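Local coordinates for YdhT protein (Bacillus subtilis, PDB 3CBW), which hydrolyses internal beta-1,4-mannosidic linkages in mannan, galactomannan and glucomannan, and so takes part in the breakdown of glucomannan, at residues G74-R79 against S112-N117; L170-H175 against V223-A228; D244-D249 against L267-A272. The protein carries 3 engineered substitutions. All coordinates share one frame; numbering follows the deposited sequence.

Interaction 1 (G74-R79 against S112-N117)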
ATOM      1  N   GLY A  74       8.746   0.095   0.171  1.00  7.77           N
ATOM      2  CA  GLY A  74       7.800  -0.794  -0.464  1.00  7.58           C
ATOM      3  C   GLY A  74       8.414  -1.805  -1.403  1.00  8.10           C
ATOM      4  O   GLY A  74       9.407  -1.518  -2.086  1.00  8.21           O
ATOM      5  N   CYS A  75       7.795  -2.985  -1.455  1.00  8.45           N
ATOM      6  CA  CYS A  75       8.101  -3.990  -2.477  1.00  9.12           C
ATOM      7  C   CYS A  75       6.796  -4.503  -3.051  1.00  8.78           C
ATOM      8  O   CYS A  75       5.772  -4.505  -2.372  1.00  9.55           O
ATOM      9  CB  CYS A  75       8.901  -5.161  -1.880  1.00  9.99           C
ATOM     10  SG  CYS A  75       9.049  -6.703  -2.938  1.00  9.93           S
ATOM     11  N   ASP A  76       6.828  -4.946  -4.302  1.00  8.25           N
ATOM     12  CA  ASP A  76       5.663  -5.602  -4.888  1.00  8.50           C
ATOM     13  C   ASP A  76       6.096  -6.995  -5.309  1.00  8.22           C
ATOM     14  O   ASP A  76       7.044  -7.168  -6.066  1.00  8.78           O
ATOM     15  CB  ASP A  76       5.122  -4.762  -6.048  1.00  8.64           C
ATOM     16  CG  ASP A  76       3.755  -5.211  -6.521  1.00  8.80           C
ATOM     17  OD1 ASP A  76       3.594  -6.390  -6.908  1.00  8.72           O
ATOM     18  OD2 ASP A  76       2.845  -4.345  -6.538  1.00  8.75           O
ATOM     19  N   TYR A  77       5.420  -8.001  -4.770  1.00  8.04           N
ATOM     20  CA  TYR A  77       5.757  -9.387  -5.054  1.00  8.91           C
ATOM     21  C   TYR A  77       5.344  -9.846  -6.457  1.00  8.89           C
ATOM     22  O   TYR A  77       5.846 -10.876  -6.942  1.00  9.78           O
ATOM     23  CB  TYR A  77       5.006 -10.298  -4.101  1.00  9.14           C
ATOM     24  CG  TYR A  77       5.452 -10.459  -2.663  1.00  8.40           C
ATOM     25  CD1 TYR A  77       6.732 -10.104  -2.208  1.00  8.93           C
ATOM     26  CD2 TYR A  77       4.596 -11.080  -1.766  1.00  8.67           C
ATOM     27  CE1 TYR A  77       7.114 -10.345  -0.876  1.00  8.79           C
ATOM     28  CE2 TYR A  77       4.965 -11.339  -0.457  1.00  8.94           C
ATOM     29  CZ  TYR A  77       6.218 -10.974  -0.012  1.00  8.93           C
ATOM     30  OH  TYR A  77       6.549 -11.267   1.291  1.00  9.51           O
ATOM     31  N   ALA A  78       4.391  -9.155  -7.080  1.00  8.45           N
ATOM     32  CA  ALA A  78       3.696  -9.737  -8.227  1.00  9.31           C
ATOM     33  C   ALA A  78       3.999  -9.009  -9.522  1.00  9.16           C
ATOM     34  O   ALA A  78       3.685  -7.827  -9.676  1.00 10.00           O
ATOM     35  CB  ALA A  78       2.204  -9.797  -7.968  1.00  9.75           C
ATOM     36  N   ARG A  79       4.620  -9.737 -10.452  1.00  9.60           N
ATOM     37  CA  ARG A  79       4.961  -9.207 -11.748  1.00 10.30           C
ATOM     38  C   ARG A  79       3.895  -9.696 -12.732  1.00 10.10           C
ATOM     39  O   ARG A  79       4.142 -10.566 -13.570  1.00 10.68           O
ATOM     40  CB  ARG A  79       6.372  -9.651 -12.156  1.00 10.89           C
ATOM     41  CG  ARG A  79       7.530  -9.078 -11.274  1.00 12.69           C
ATOM     42  CD  ARG A  79       7.776  -9.816  -9.933  1.00 13.44           C
ATOM     43  NE  ARG A  79       7.809 -11.261 -10.147  1.00 13.53           N
ATOM     44  CZ  ARG A  79       8.880 -11.967 -10.514  1.00 13.59           C
ATOM     45  NH1 ARG A  79      10.079 -11.397 -10.630  1.00 13.79           N
ATOM     46  NH2 ARG A  79       8.750 -13.269 -10.733  1.00 14.95           N
ATOM     47  N   SER A 112       2.693  -4.366  -1.874  1.00  7.74           N
ATOM     48  CA  SER A 112       1.561  -4.342  -2.806  1.00  7.57           C
ATOM     49  C   SER A 112       1.685  -5.504  -3.778  1.00  7.65           C
ATOM     50  O   SER A 112       2.681  -6.220  -3.767  1.00  8.03           O
ATOM     51  CB  SER A 112       1.501  -3.016  -3.574  1.00  8.48           C
ATOM     52  OG  SER A 112       2.674  -2.805  -4.352  1.00  9.21           O
ATOM     53  N   LEU A 113       0.655  -5.690  -4.601  1.00  7.77           N
ATOM     54  CA  LEU A 113       0.592  -6.836  -5.509  1.00  7.77           C
ATOM     55  C   LEU A 113       0.007  -6.473  -6.863  1.00  8.17           C
ATOM     56  O   LEU A 113      -1.203  -6.258  -6.986  1.00  9.03           O
ATOM     57  CB  LEU A 113      -0.287  -7.936  -4.916  1.00  8.13           C
ATOM     58  CG  LEU A 113       0.082  -8.484  -3.531  1.00  8.60           C
ATOM     59  CD1 LEU A 113      -1.057  -9.264  -2.905  1.00  9.22           C
ATOM     60  CD2 LEU A 113       1.333  -9.342  -3.615  1.00  9.60           C
ATOM     61  N   HIS A 114       0.844  -6.457  -7.895  1.00  8.09           N
ATOM     62  CA  HIS A 114       0.336  -6.334  -9.272  1.00  8.23           C
ATOM     63  C   HIS A 114      -0.047  -7.715  -9.800  1.00  8.07           C
ATOM     64  O   HIS A 114       0.601  -8.263 -10.695  1.00  9.04           O
ATOM     65  CB  HIS A 114       1.344  -5.630 -10.167  1.00  8.52           C
ATOM     66  CG  HIS A 114       1.357  -4.145  -9.973  1.00  8.60           C
ATOM     67  ND1 HIS A 114       1.694  -3.553  -8.773  1.00  8.57           N
ATOM     68  CD2 HIS A 114       1.046  -3.133 -10.818  1.00 10.15           C
ATOM     69  CE1 HIS A 114       1.603  -2.239  -8.893  1.00  9.34           C
ATOM     70  NE2 HIS A 114       1.217  -1.958 -10.126  1.00 10.42           N
ATOM     71  N   LEU A 115      -1.120  -8.279  -9.244  1.00  8.07           N
ATOM     72  CA  LEU A 115      -1.486  -9.670  -9.479  1.00  8.97           C
ATOM     73  C   LEU A 115      -1.769  -9.970 -10.930  1.00  8.73           C
ATOM     74  O   LEU A 115      -2.512  -9.236 -11.592  1.00  8.89           O
ATOM     75  CB  LEU A 115      -2.735 -10.038  -8.687  1.00  9.18           C
ATOM     76  CG  LEU A 115      -2.658 -10.073  -7.163  1.00  9.36           C
ATOM     77  CD1 LEU A 115      -4.064 -10.342  -6.610  1.00 10.81           C
ATOM     78  CD2 LEU A 115      -1.675 -11.148  -6.707  1.00  9.14           C
ATOM     79  N   ALA A 116      -1.210 -11.080 -11.407  1.00  8.87           N
ATOM     80  CA  ALA A 116      -1.649 -11.665 -12.670  1.00  9.04           C
ATOM     81  C   ALA A 116      -3.137 -11.983 -12.579  1.00  8.87           C
ATOM     82  O   ALA A 116      -3.701 -12.101 -11.481  1.00  8.99           O
ATOM     83  CB  ALA A 116      -0.837 -12.908 -12.986  1.00  9.79           C
ATOM     84  N   ASN A 117      -3.760 -12.125 -13.745  1.00  9.63           N
ATOM     85  CA  ASN A 117      -5.201 -12.226 -13.882  1.00  9.59           C
ATOM     86  C   ASN A 117      -5.620 -13.685 -13.980  1.00 10.10           C
ATOM     87  O   ASN A 117      -5.381 -14.334 -15.004  1.00 10.58           O
ATOM     88  CB  ASN A 117      -5.589 -11.482 -15.155  1.00  9.94           C
ATOM     89  CG  ASN A 117      -7.072 -11.401 -15.386  1.00  9.86           C
ATOM     90  OD1 ASN A 117      -7.864 -12.137 -14.801  1.00 10.15           O
ATOM     91  ND2 ASN A 117      -7.461 -10.487 -16.281  1.00 10.31           N
TER
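Strands 72-79 and 108-114, joined through helix 96-104 as a beta-alpha-beta unit, run parallel here. Two backbone bonds fix the register: Ser112 N gives a sound bond to Cys75 O, whereas Tyr77 N reaches Ser112 O only weakly, at 3.4 Å.

The side-chain hydrogen bonds converge on the Asp76 carboxylate, whose CG lies anti to the backbone N (chi1 -168°). OD1 takes the N-H of His114 on its syn lone pair at 2.9 Å. With its anti lone pair OD1 also accepts from Ala78 N, closing an Asx turn. OD2 is met from above the carboxylate plane by two donors, His114 ND1 at 2.6 Å and Ser112 OG at 2.7 Å. The ND1 bond lies within 9° of the imidazole plane, although ring and carboxylate are turned 59° apart.

Apolar contacts occupy the helix-facing side, where Leu113 CD2 lies alongside Tyr77 CB at 3.8 Å. Ala78 CB meets Leu115 CD2 at 4.3 Å, and Ile155 of helix 143-163 packs on both leucines.

Four donors thus grip one buried carboxylate, which would probably keep it ionised. The OD1 bond anchors the His114 backbone, while the ND1 bond to OD2 restrains the ring's rotation and shows ND1 protonated, consistent with a second-shell role for Asp76 behind a histidine that probably binds substrate.

Interaction 2 (L170-H175 against V223-A228)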
ATOM      1  N   LEU A 170       2.748  -3.260   6.197  1.00  7.28           N
ATOM      2  CA  LEU A 170       1.638  -2.537   5.594  1.00  7.24           C
ATOM      3  C   LEU A 170       1.279  -3.299   4.319  1.00  7.42           C
ATOM      4  O   LEU A 170       2.030  -3.277   3.343  1.00  8.03           O
ATOM      5  CB  LEU A 170       2.076  -1.114   5.274  1.00  7.60           C
ATOM      6  CG  LEU A 170       2.407  -0.223   6.472  1.00  7.91           C
ATOM      7  CD1 LEU A 170       3.132   1.055   6.052  1.00  8.83           C
ATOM      8  CD2 LEU A 170       1.151   0.109   7.272  1.00 10.33           C
ATOM      9  N   PHE A 171       0.143  -3.991   4.345  1.00  7.36           N
ATOM     10  CA  PHE A 171      -0.246  -4.897   3.252  1.00  7.13           C
ATOM     11  C   PHE A 171      -1.374  -4.245   2.479  1.00  6.92           C
ATOM     12  O   PHE A 171      -2.446  -3.969   3.036  1.00  6.89           O
ATOM     13  CB  PHE A 171      -0.673  -6.248   3.821  1.00  7.61           C
ATOM     14  CG  PHE A 171      -0.995  -7.277   2.779  1.00  6.53           C
ATOM     15  CD1 PHE A 171      -0.026  -7.696   1.879  1.00  8.83           C
ATOM     16  CD2 PHE A 171      -2.253  -7.866   2.732  1.00  7.45           C
ATOM     17  CE1 PHE A 171      -0.306  -8.654   0.920  1.00  9.65           C
ATOM     18  CE2 PHE A 171      -2.544  -8.847   1.784  1.00  8.24           C
ATOM     19  CZ  PHE A 171      -1.570  -9.243   0.869  1.00  9.21           C
ATOM     20  N   ARG A 172      -1.109  -3.953   1.210  1.00  6.95           N
ATOM     21  CA  ARG A 172      -2.008  -3.129   0.417  1.00  6.76           C
ATOM     22  C   ARG A 172      -2.410  -3.877  -0.856  1.00  7.04           C
ATOM     23  O   ARG A 172      -1.869  -3.612  -1.919  1.00  7.45           O
ATOM     24  CB  ARG A 172      -1.307  -1.802   0.094  1.00  6.97           C
ATOM     25  CG  ARG A 172      -2.160  -0.793  -0.666  1.00  7.43           C
ATOM     26  CD  ARG A 172      -1.408   0.521  -0.821  1.00  8.15           C
ATOM     27  NE  ARG A 172      -0.224   0.434  -1.675  1.00  8.22           N
ATOM     28  CZ  ARG A 172      -0.168   0.785  -2.952  1.00  8.98           C
ATOM     29  NH1 ARG A 172      -1.234   1.260  -3.577  1.00  9.49           N
ATOM     30  NH2 ARG A 172       0.964   0.662  -3.612  1.00 10.10           N
ATOM     31  N   PRO A 173      -3.378  -4.804  -0.747  1.00  7.17           N
ATOM     32  CA  PRO A 173      -3.812  -5.606  -1.890  1.00  7.42           C
ATOM     33  C   PRO A 173      -4.919  -4.914  -2.689  1.00  7.02           C
ATOM     34  O   PRO A 173      -5.674  -4.101  -2.142  1.00  7.97           O
ATOM     35  CB  PRO A 173      -4.388  -6.844  -1.222  1.00  7.91           C
ATOM     36  CG  PRO A 173      -5.030  -6.303   0.038  1.00  8.06           C
ATOM     37  CD  PRO A 173      -4.099  -5.181   0.491  1.00  7.70           C
ATOM     38  N   LEU A 174      -5.031  -5.254  -3.973  1.00  7.11           N
ATOM     39  CA  LEU A 174      -6.210  -4.886  -4.772  1.00  7.46           C
ATOM     40  C   LEU A 174      -6.438  -3.381  -4.797  1.00  7.78           C
ATOM     41  O   LEU A 174      -7.562  -2.892  -4.644  1.00  7.88           O
ATOM     42  CB  LEU A 174      -7.456  -5.609  -4.261  1.00  8.28           C
ATOM     43  CG  LEU A 174      -7.403  -7.132  -4.179  1.00  8.64           C
ATOM     44  CD1 LEU A 174      -8.678  -7.627  -3.531  1.00 10.57           C
ATOM     45  CD2 LEU A 174      -7.211  -7.770  -5.545  1.00  9.43           C
ATOM     46  N   HIS A 175      -5.358  -2.645  -5.047  1.00  7.06           N
ATOM     47  CA  HIS A 175      -5.389  -1.186  -5.023  1.00  7.26           C
ATOM     48  C   HIS A 175      -5.989  -0.602  -6.304  1.00  7.20           C
ATOM     49  O   HIS A 175      -6.115  -1.287  -7.328  1.00  7.34           O
ATOM     50  CB  HIS A 175      -3.976  -0.655  -4.781  1.00  7.48           C
ATOM     51  CG  HIS A 175      -2.996  -0.995  -5.856  1.00  7.23           C
ATOM     52  ND1 HIS A 175      -2.651  -2.293  -6.189  1.00  8.78           N
ATOM     53  CD2 HIS A 175      -2.224  -0.187  -6.622  1.00  7.98           C
ATOM     54  CE1 HIS A 175      -1.743  -2.258  -7.151  1.00  8.92           C
ATOM     55  NE2 HIS A 175      -1.453  -0.996  -7.419  1.00  8.59           N
ATOM     56  N   VAL A 223      -4.470  -2.272   4.162  1.00  6.76           N
ATOM     57  CA  VAL A 223      -4.577  -0.931   3.565  1.00  7.48           C
ATOM     58  C   VAL A 223      -5.519  -0.957   2.360  1.00  7.54           C
ATOM     59  O   VAL A 223      -5.330  -1.757   1.444  1.00  8.34           O
ATOM     60  CB  VAL A 223      -3.184  -0.393   3.159  1.00  7.54           C
ATOM     61  CG1 VAL A 223      -3.257   1.037   2.627  1.00  8.18           C
ATOM     62  CG2 VAL A 223      -2.197  -0.489   4.340  1.00  8.08           C
ATOM     63  N   TYR A 224      -6.512  -0.061   2.361  1.00  6.72           N
ATOM     64  CA  TYR A 224      -7.506   0.087   1.280  1.00  7.41           C
ATOM     65  C   TYR A 224      -7.168   1.359   0.527  1.00  6.86           C
ATOM     66  O   TYR A 224      -7.200   2.442   1.124  1.00  7.37           O
ATOM     67  CB  TYR A 224      -8.887   0.191   1.927  1.00  7.78           C
ATOM     68  CG  TYR A 224     -10.010   0.661   1.027  1.00  7.29           C
ATOM     69  CD1 TYR A 224     -10.599  -0.211   0.101  1.00  8.66           C
ATOM     70  CD2 TYR A 224     -10.510   1.962   1.120  1.00  7.90           C
ATOM     71  CE1 TYR A 224     -11.631   0.205  -0.724  1.00  8.17           C
ATOM     72  CE2 TYR A 224     -11.549   2.384   0.280  1.00  7.76           C
ATOM     73  CZ  TYR A 224     -12.100   1.496  -0.624  1.00  8.11           C
ATOM     74  OH  TYR A 224     -13.126   1.887  -1.446  1.00  9.36           O
ATOM     75  N   SER A 225      -6.887   1.239  -0.773  1.00  7.12           N
ATOM     76  CA  SER A 225      -6.283   2.347  -1.521  0.50  7.63           C
ATOM     77  C   SER A 225      -6.911   2.600  -2.897  1.00  7.30           C
ATOM     78  O   SER A 225      -6.347   2.235  -3.932  1.00  8.19           O
ATOM     79  CB  SER A 225      -4.762   2.157  -1.639  0.50  8.32           C
ATOM     80  OG  SER A 225      -4.421   0.914  -2.232  0.50  9.68           O
ATOM     81  N   PRO A 226      -8.073   3.278  -2.923  1.00  7.42           N
ATOM     82  CA  PRO A 226      -8.609   3.739  -4.198  1.00  7.74           C
ATOM     83  C   PRO A 226      -7.709   4.776  -4.874  1.00  7.74           C
ATOM     84  O   PRO A 226      -6.852   5.408  -4.229  1.00  7.96           O
ATOM     85  CB  PRO A 226      -9.920   4.404  -3.803  1.00  8.18           C
ATOM     86  CG  PRO A 226      -9.822   4.672  -2.330  1.00  9.74           C
ATOM     87  CD  PRO A 226      -8.921   3.648  -1.774  1.00  7.64           C
ATOM     88  N   ASP A 227      -7.915   4.941  -6.174  1.00  7.54           N
ATOM     89  CA  ASP A 227      -7.256   5.986  -6.938  1.00  8.33           C
ATOM     90  C   ASP A 227      -7.948   7.335  -6.719  1.00  8.20           C
ATOM     91  O   ASP A 227      -9.177   7.430  -6.783  1.00  8.95           O
ATOM     92  CB  ASP A 227      -7.320   5.623  -8.415  1.00  8.61           C
ATOM     93  CG  ASP A 227      -6.330   6.385  -9.227  1.00 10.28           C
ATOM     94  OD1 ASP A 227      -5.196   5.885  -9.349  1.00 12.42           O
ATOM     95  OD2 ASP A 227      -6.679   7.478  -9.724  1.00 13.68           O
ATOM     96  N   ALA A 228      -7.147   8.387  -6.541  1.00  8.33           N
ATOM     97  CA  ALA A 228      -7.670   9.743  -6.343  1.00  8.77           C
ATOM     98  C   ALA A 228      -8.351  10.328  -7.569  1.00  9.42           C
ATOM     99  O   ALA A 228      -9.155  11.247  -7.448  1.00  9.98           O
ATOM    100  CB  ALA A 228      -6.558  10.670  -5.899  1.00  9.40           C
TER
HETATM  101  O   HOH W   1      -5.814  -1.430  -1.326  1.00  9.55           O
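Leu170, the first residue of 170-175 to touch 223-228, places its CB 4.4 Å from Val223 CG2. At Phe171 the backbone makes the direct main-chain link, its O accepting from Val223 N at 2.9 Å in the carbonyl plane. Arg172 CB sits 3.9 Å from Val223 CB; with CG anti to the backbone N (chi1 -177°) the chain runs on past Ser225, described here in one of its two conformers. A bend at chi3 (66°) turns the guanidinium so that NH1 points an N-H at Ser225 OG, a weak bond of 3.5 Å; NH1 also pairs with Asp249, NE bonds Gln110 and NH2 pairs with Glu275. Pro173 contributes its carbonyl: one water donates to Pro173 O and to Val223 O, both at 2.8 Å, and accepts from Ser225 OG, bridging the segments where they diverge. The backbone sets His175 CB 3.0 Å from Ser225 OG in this conformer, and chi1 (63°) sends the ring off, its end leading away from 223-228. This is the layout of the TIM barrel of family 26 glycosyl hydrolases, its site at the C-terminal ends of the strands, where Arg172 is salt-bridged to the probable nucleophile Glu275 and His175 probably helps to hold that residue in position.

Interaction 3 (D244-D249 against L267-A272)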
ATOM      1  N   ASP A 244      -7.470  -1.596   8.086  1.00  6.96           N
ATOM      2  CA  ASP A 244      -6.823  -0.810   9.138  1.00  7.35           C
ATOM      3  C   ASP A 244      -6.565   0.645   8.744  1.00  7.15           C
ATOM      4  O   ASP A 244      -6.708   1.551   9.574  1.00  7.71           O
ATOM      5  CB  ASP A 244      -5.496  -1.462   9.544  1.00  7.28           C
ATOM      6  CG  ASP A 244      -5.699  -2.791  10.228  1.00  7.88           C
ATOM      7  OD1 ASP A 244      -6.387  -2.816  11.269  1.00  8.44           O
ATOM      8  OD2 ASP A 244      -5.168  -3.813   9.741  1.00  7.69           O
ATOM      9  N   ILE A 245      -6.152   0.858   7.491  1.00  7.14           N
ATOM     10  CA  ILE A 245      -5.747   2.176   6.992  1.00  7.21           C
ATOM     11  C   ILE A 245      -6.419   2.387   5.659  1.00  6.96           C
ATOM     12  O   ILE A 245      -6.467   1.471   4.838  1.00  6.95           O
ATOM     13  CB  ILE A 245      -4.194   2.271   6.832  1.00  7.14           C
ATOM     14  CG1 ILE A 245      -3.512   2.182   8.201  1.00  8.25           C
ATOM     15  CG2 ILE A 245      -3.760   3.540   6.082  1.00  7.22           C
ATOM     16  CD1 ILE A 245      -1.998   2.066   8.166  1.00  8.34           C
ATOM     17  N   VAL A 246      -6.970   3.583   5.461  1.00  7.28           N
ATOM     18  CA  VAL A 246      -7.519   3.979   4.163  1.00  7.58           C
ATOM     19  C   VAL A 246      -6.578   4.982   3.518  1.00  7.15           C
ATOM     20  O   VAL A 246      -5.820   5.678   4.209  1.00  7.46           O
ATOM     21  CB  VAL A 246      -8.948   4.573   4.281  1.00  7.59           C
ATOM     22  CG1 VAL A 246      -9.894   3.517   4.818  1.00  8.10           C
ATOM     23  CG2 VAL A 246      -8.979   5.840   5.179  1.00  8.42           C
ATOM     24  N   GLY A 247      -6.608   5.088   2.198  1.00  7.17           N
ATOM     25  CA  GLY A 247      -5.730   6.056   1.583  1.00  7.62           C
ATOM     26  C   GLY A 247      -5.973   6.243   0.116  1.00  7.48           C
ATOM     27  O   GLY A 247      -6.795   5.559  -0.481  1.00  8.31           O
ATOM     28  N   LEU A 248      -5.229   7.173  -0.466  1.00  7.78           N
ATOM     29  CA  LEU A 248      -5.328   7.481  -1.885  1.00  7.86           C
ATOM     30  C   LEU A 248      -4.032   7.225  -2.607  1.00  7.72           C
ATOM     31  O   LEU A 248      -2.969   7.650  -2.146  1.00  7.58           O
ATOM     32  CB  LEU A 248      -5.695   8.954  -2.083  1.00  8.44           C
ATOM     33  CG  LEU A 248      -7.098   9.340  -1.624  1.00  9.22           C
ATOM     34  CD1 LEU A 248      -7.264  10.843  -1.591  1.00 10.98           C
ATOM     35  CD2 LEU A 248      -8.172   8.718  -2.522  1.00 10.74           C
ATOM     36  N   ASP A 249      -4.141   6.547  -3.745  1.00  7.58           N
ATOM     37  CA  ASP A 249      -3.095   6.549  -4.754  1.00  8.06           C
ATOM     38  C   ASP A 249      -3.321   7.790  -5.624  1.00  8.58           C
ATOM     39  O   ASP A 249      -4.342   7.900  -6.301  1.00  9.26           O
ATOM     40  CB  ASP A 249      -3.165   5.288  -5.607  1.00  8.01           C
ATOM     41  CG  ASP A 249      -2.671   4.037  -4.875  1.00  7.85           C
ATOM     42  OD1 ASP A 249      -2.539   4.053  -3.635  1.00  8.59           O
ATOM     43  OD2 ASP A 249      -2.391   3.029  -5.567  1.00  8.61           O
ATOM     44  N   LEU A 267     -14.465   7.639   7.226  1.00 12.71           N
ATOM     45  CA  LEU A 267     -14.614   6.227   7.584  1.00 12.87           C
ATOM     46  C   LEU A 267     -14.026   5.901   8.960  1.00 13.02           C
ATOM     47  O   LEU A 267     -14.117   4.768   9.433  1.00 13.82           O
ATOM     48  CB  LEU A 267     -13.991   5.356   6.488  1.00 12.19           C
ATOM     49  CG  LEU A 267     -14.671   5.463   5.117  1.00 12.49           C
ATOM     50  CD1 LEU A 267     -13.919   4.632   4.068  1.00 12.65           C
ATOM     51  CD2 LEU A 267     -16.144   5.049   5.189  1.00 14.95           C
ATOM     52  N   ASN A 268     -13.424   6.893   9.605  1.00 13.49           N
ATOM     53  CA  ASN A 268     -12.819   6.720  10.929  1.00 14.15           C
ATOM     54  C   ASN A 268     -11.708   5.657  10.945  1.00 13.13           C
ATOM     55  O   ASN A 268     -11.641   4.804  11.829  1.00 13.88           O
ATOM     56  CB  ASN A 268     -13.890   6.447  12.004  1.00 15.54           C
ATOM     57  CG  ASN A 268     -13.394   6.730  13.414  1.00 18.46           C
ATOM     58  OD1 ASN A 268     -12.538   7.596  13.625  1.00 21.21           O
ATOM     59  ND2 ASN A 268     -13.929   6.000  14.388  1.00 21.08           N
ATOM     60  N   LYS A 269     -10.853   5.713   9.928  1.00 11.25           N
ATOM     61  CA  LYS A 269      -9.622   4.932   9.877  1.00 10.16           C
ATOM     62  C   LYS A 269      -8.506   5.917   9.580  1.00  9.25           C
ATOM     63  O   LYS A 269      -8.745   6.920   8.897  1.00  9.46           O
ATOM     64  CB  LYS A 269      -9.669   3.904   8.738  1.00 10.17           C
ATOM     65  CG  LYS A 269     -10.778   2.866   8.843  1.00 10.27           C
ATOM     66  CD  LYS A 269     -10.481   1.803   9.883  1.00  9.52           C
ATOM     67  CE  LYS A 269     -11.585   0.758   9.933  1.00 10.66           C
ATOM     68  NZ  LYS A 269     -11.172  -0.374  10.835  1.00  9.98           N
ATOM     69  N   PRO A 270      -7.281   5.646  10.064  1.00  8.62           N
ATOM     70  CA  PRO A 270      -6.150   6.491   9.694  1.00  8.50           C
ATOM     71  C   PRO A 270      -6.022   6.561   8.174  1.00  7.95           C
ATOM     72  O   PRO A 270      -6.293   5.572   7.475  1.00  8.47           O
ATOM     73  CB  PRO A 270      -4.948   5.780  10.338  1.00  8.96           C
ATOM     74  CG  PRO A 270      -5.537   5.087  11.508  1.00 10.01           C
ATOM     75  CD  PRO A 270      -6.877   4.587  11.006  1.00  9.09           C
ATOM     76  N   PHE A 271      -5.588   7.722   7.686  1.00  8.01           N
ATOM     77  CA  PHE A 271      -5.515   8.036   6.264  1.00  7.99           C
ATOM     78  C   PHE A 271      -4.062   8.218   5.818  1.00  7.30           C
ATOM     79  O   PHE A 271      -3.268   8.830   6.530  1.00  7.68           O
ATOM     80  CB  PHE A 271      -6.299   9.334   5.985  1.00  8.30           C
ATOM     81  CG  PHE A 271      -6.153   9.834   4.576  1.00  7.44           C
ATOM     82  CD1 PHE A 271      -7.028   9.422   3.581  1.00  8.44           C
ATOM     83  CD2 PHE A 271      -5.101  10.682   4.229  1.00  9.08           C
ATOM     84  CE1 PHE A 271      -6.849   9.858   2.275  1.00  9.00           C
ATOM     85  CE2 PHE A 271      -4.914  11.105   2.928  1.00 10.02           C
ATOM     86  CZ  PHE A 271      -5.785  10.709   1.960  1.00  9.48           C
ATOM     87  N   ALA A 272      -3.737   7.711   4.632  1.00  7.33           N
ATOM     88  CA  ALA A 272      -2.404   7.889   4.059  1.00  7.36           C
ATOM     89  C   ALA A 272      -2.468   8.163   2.571  1.00  7.43           C
ATOM     90  O   ALA A 272      -3.462   7.837   1.913  1.00  7.49           O
ATOM     91  CB  ALA A 272      -1.559   6.651   4.315  1.00  7.80           C
TER
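Strands 245-252 and 271-278 pair in parallel register, Val246 with Phe271 and Gly247 with Ala272, through Val246 N to Pro270 O (2.9 Å), Ala272 N to Val246 O (2.9 Å) and Leu248 N to Ala272 O (3.0 Å). At Gly247 the strands come close, its CA lying 2.9 Å from Ala272 O, and a beta-carbon there would collide with that oxygen. Val246 uses both branches: CG1 packs 3.9 Å from Lys269 CB and also touches Leu267, while CG2 lies over Pro270 O. The strands belong to a beta-alpha-beta unit of the TIM barrel, and Leu264 of the connecting helix 261-265 packs on Val246, Leu248 and Phe271. With CG anti to the backbone N (chi1 173°), the Phe271 ring extends along the neighbouring strand, and its CZ edge meets Leu248 CD1 in the ring plane at 3.8 Å. An alanine in place of Phe271 would lose this edge contact and the edge-to-face partners Tyr261 and Phe273, and would probably loosen the packing of helix 261-265 against the strands. On the other side of the sheet Ile245 CG2 touches Ala272 CB at 4.2 Å. Lys269, bent at chi2 (-76°), runs its CD past Asp244 O, and its NZ bonds to the carbonyls of Val243 and Ala240.

How the interactions relate
All three contacts belong to the same parallel barrel sheet, with strand 108-114 beside 169-172 and strand 220-224 beside 245-252. Interactions 1 and 2, centred 12 Å apart, meet where His114 CE1 packs 3.6 Å from His175 NE2, bringing a probable substrate-binding residue against one that probably positions the nucleophile. Interactions 2 and 3 lie closer, about 9 Å between centres, and are tied by the Arg172 NH1 to Asp249 OD2 salt bridge of 2.9 Å. Arg172 thus lies between two carboxylates close to each other, those of Asp249 and Glu275, and could offset their repulsion. Interactions 1 and 3 do not touch, their centres about 20 Å apart on opposite sides of the chain's centre.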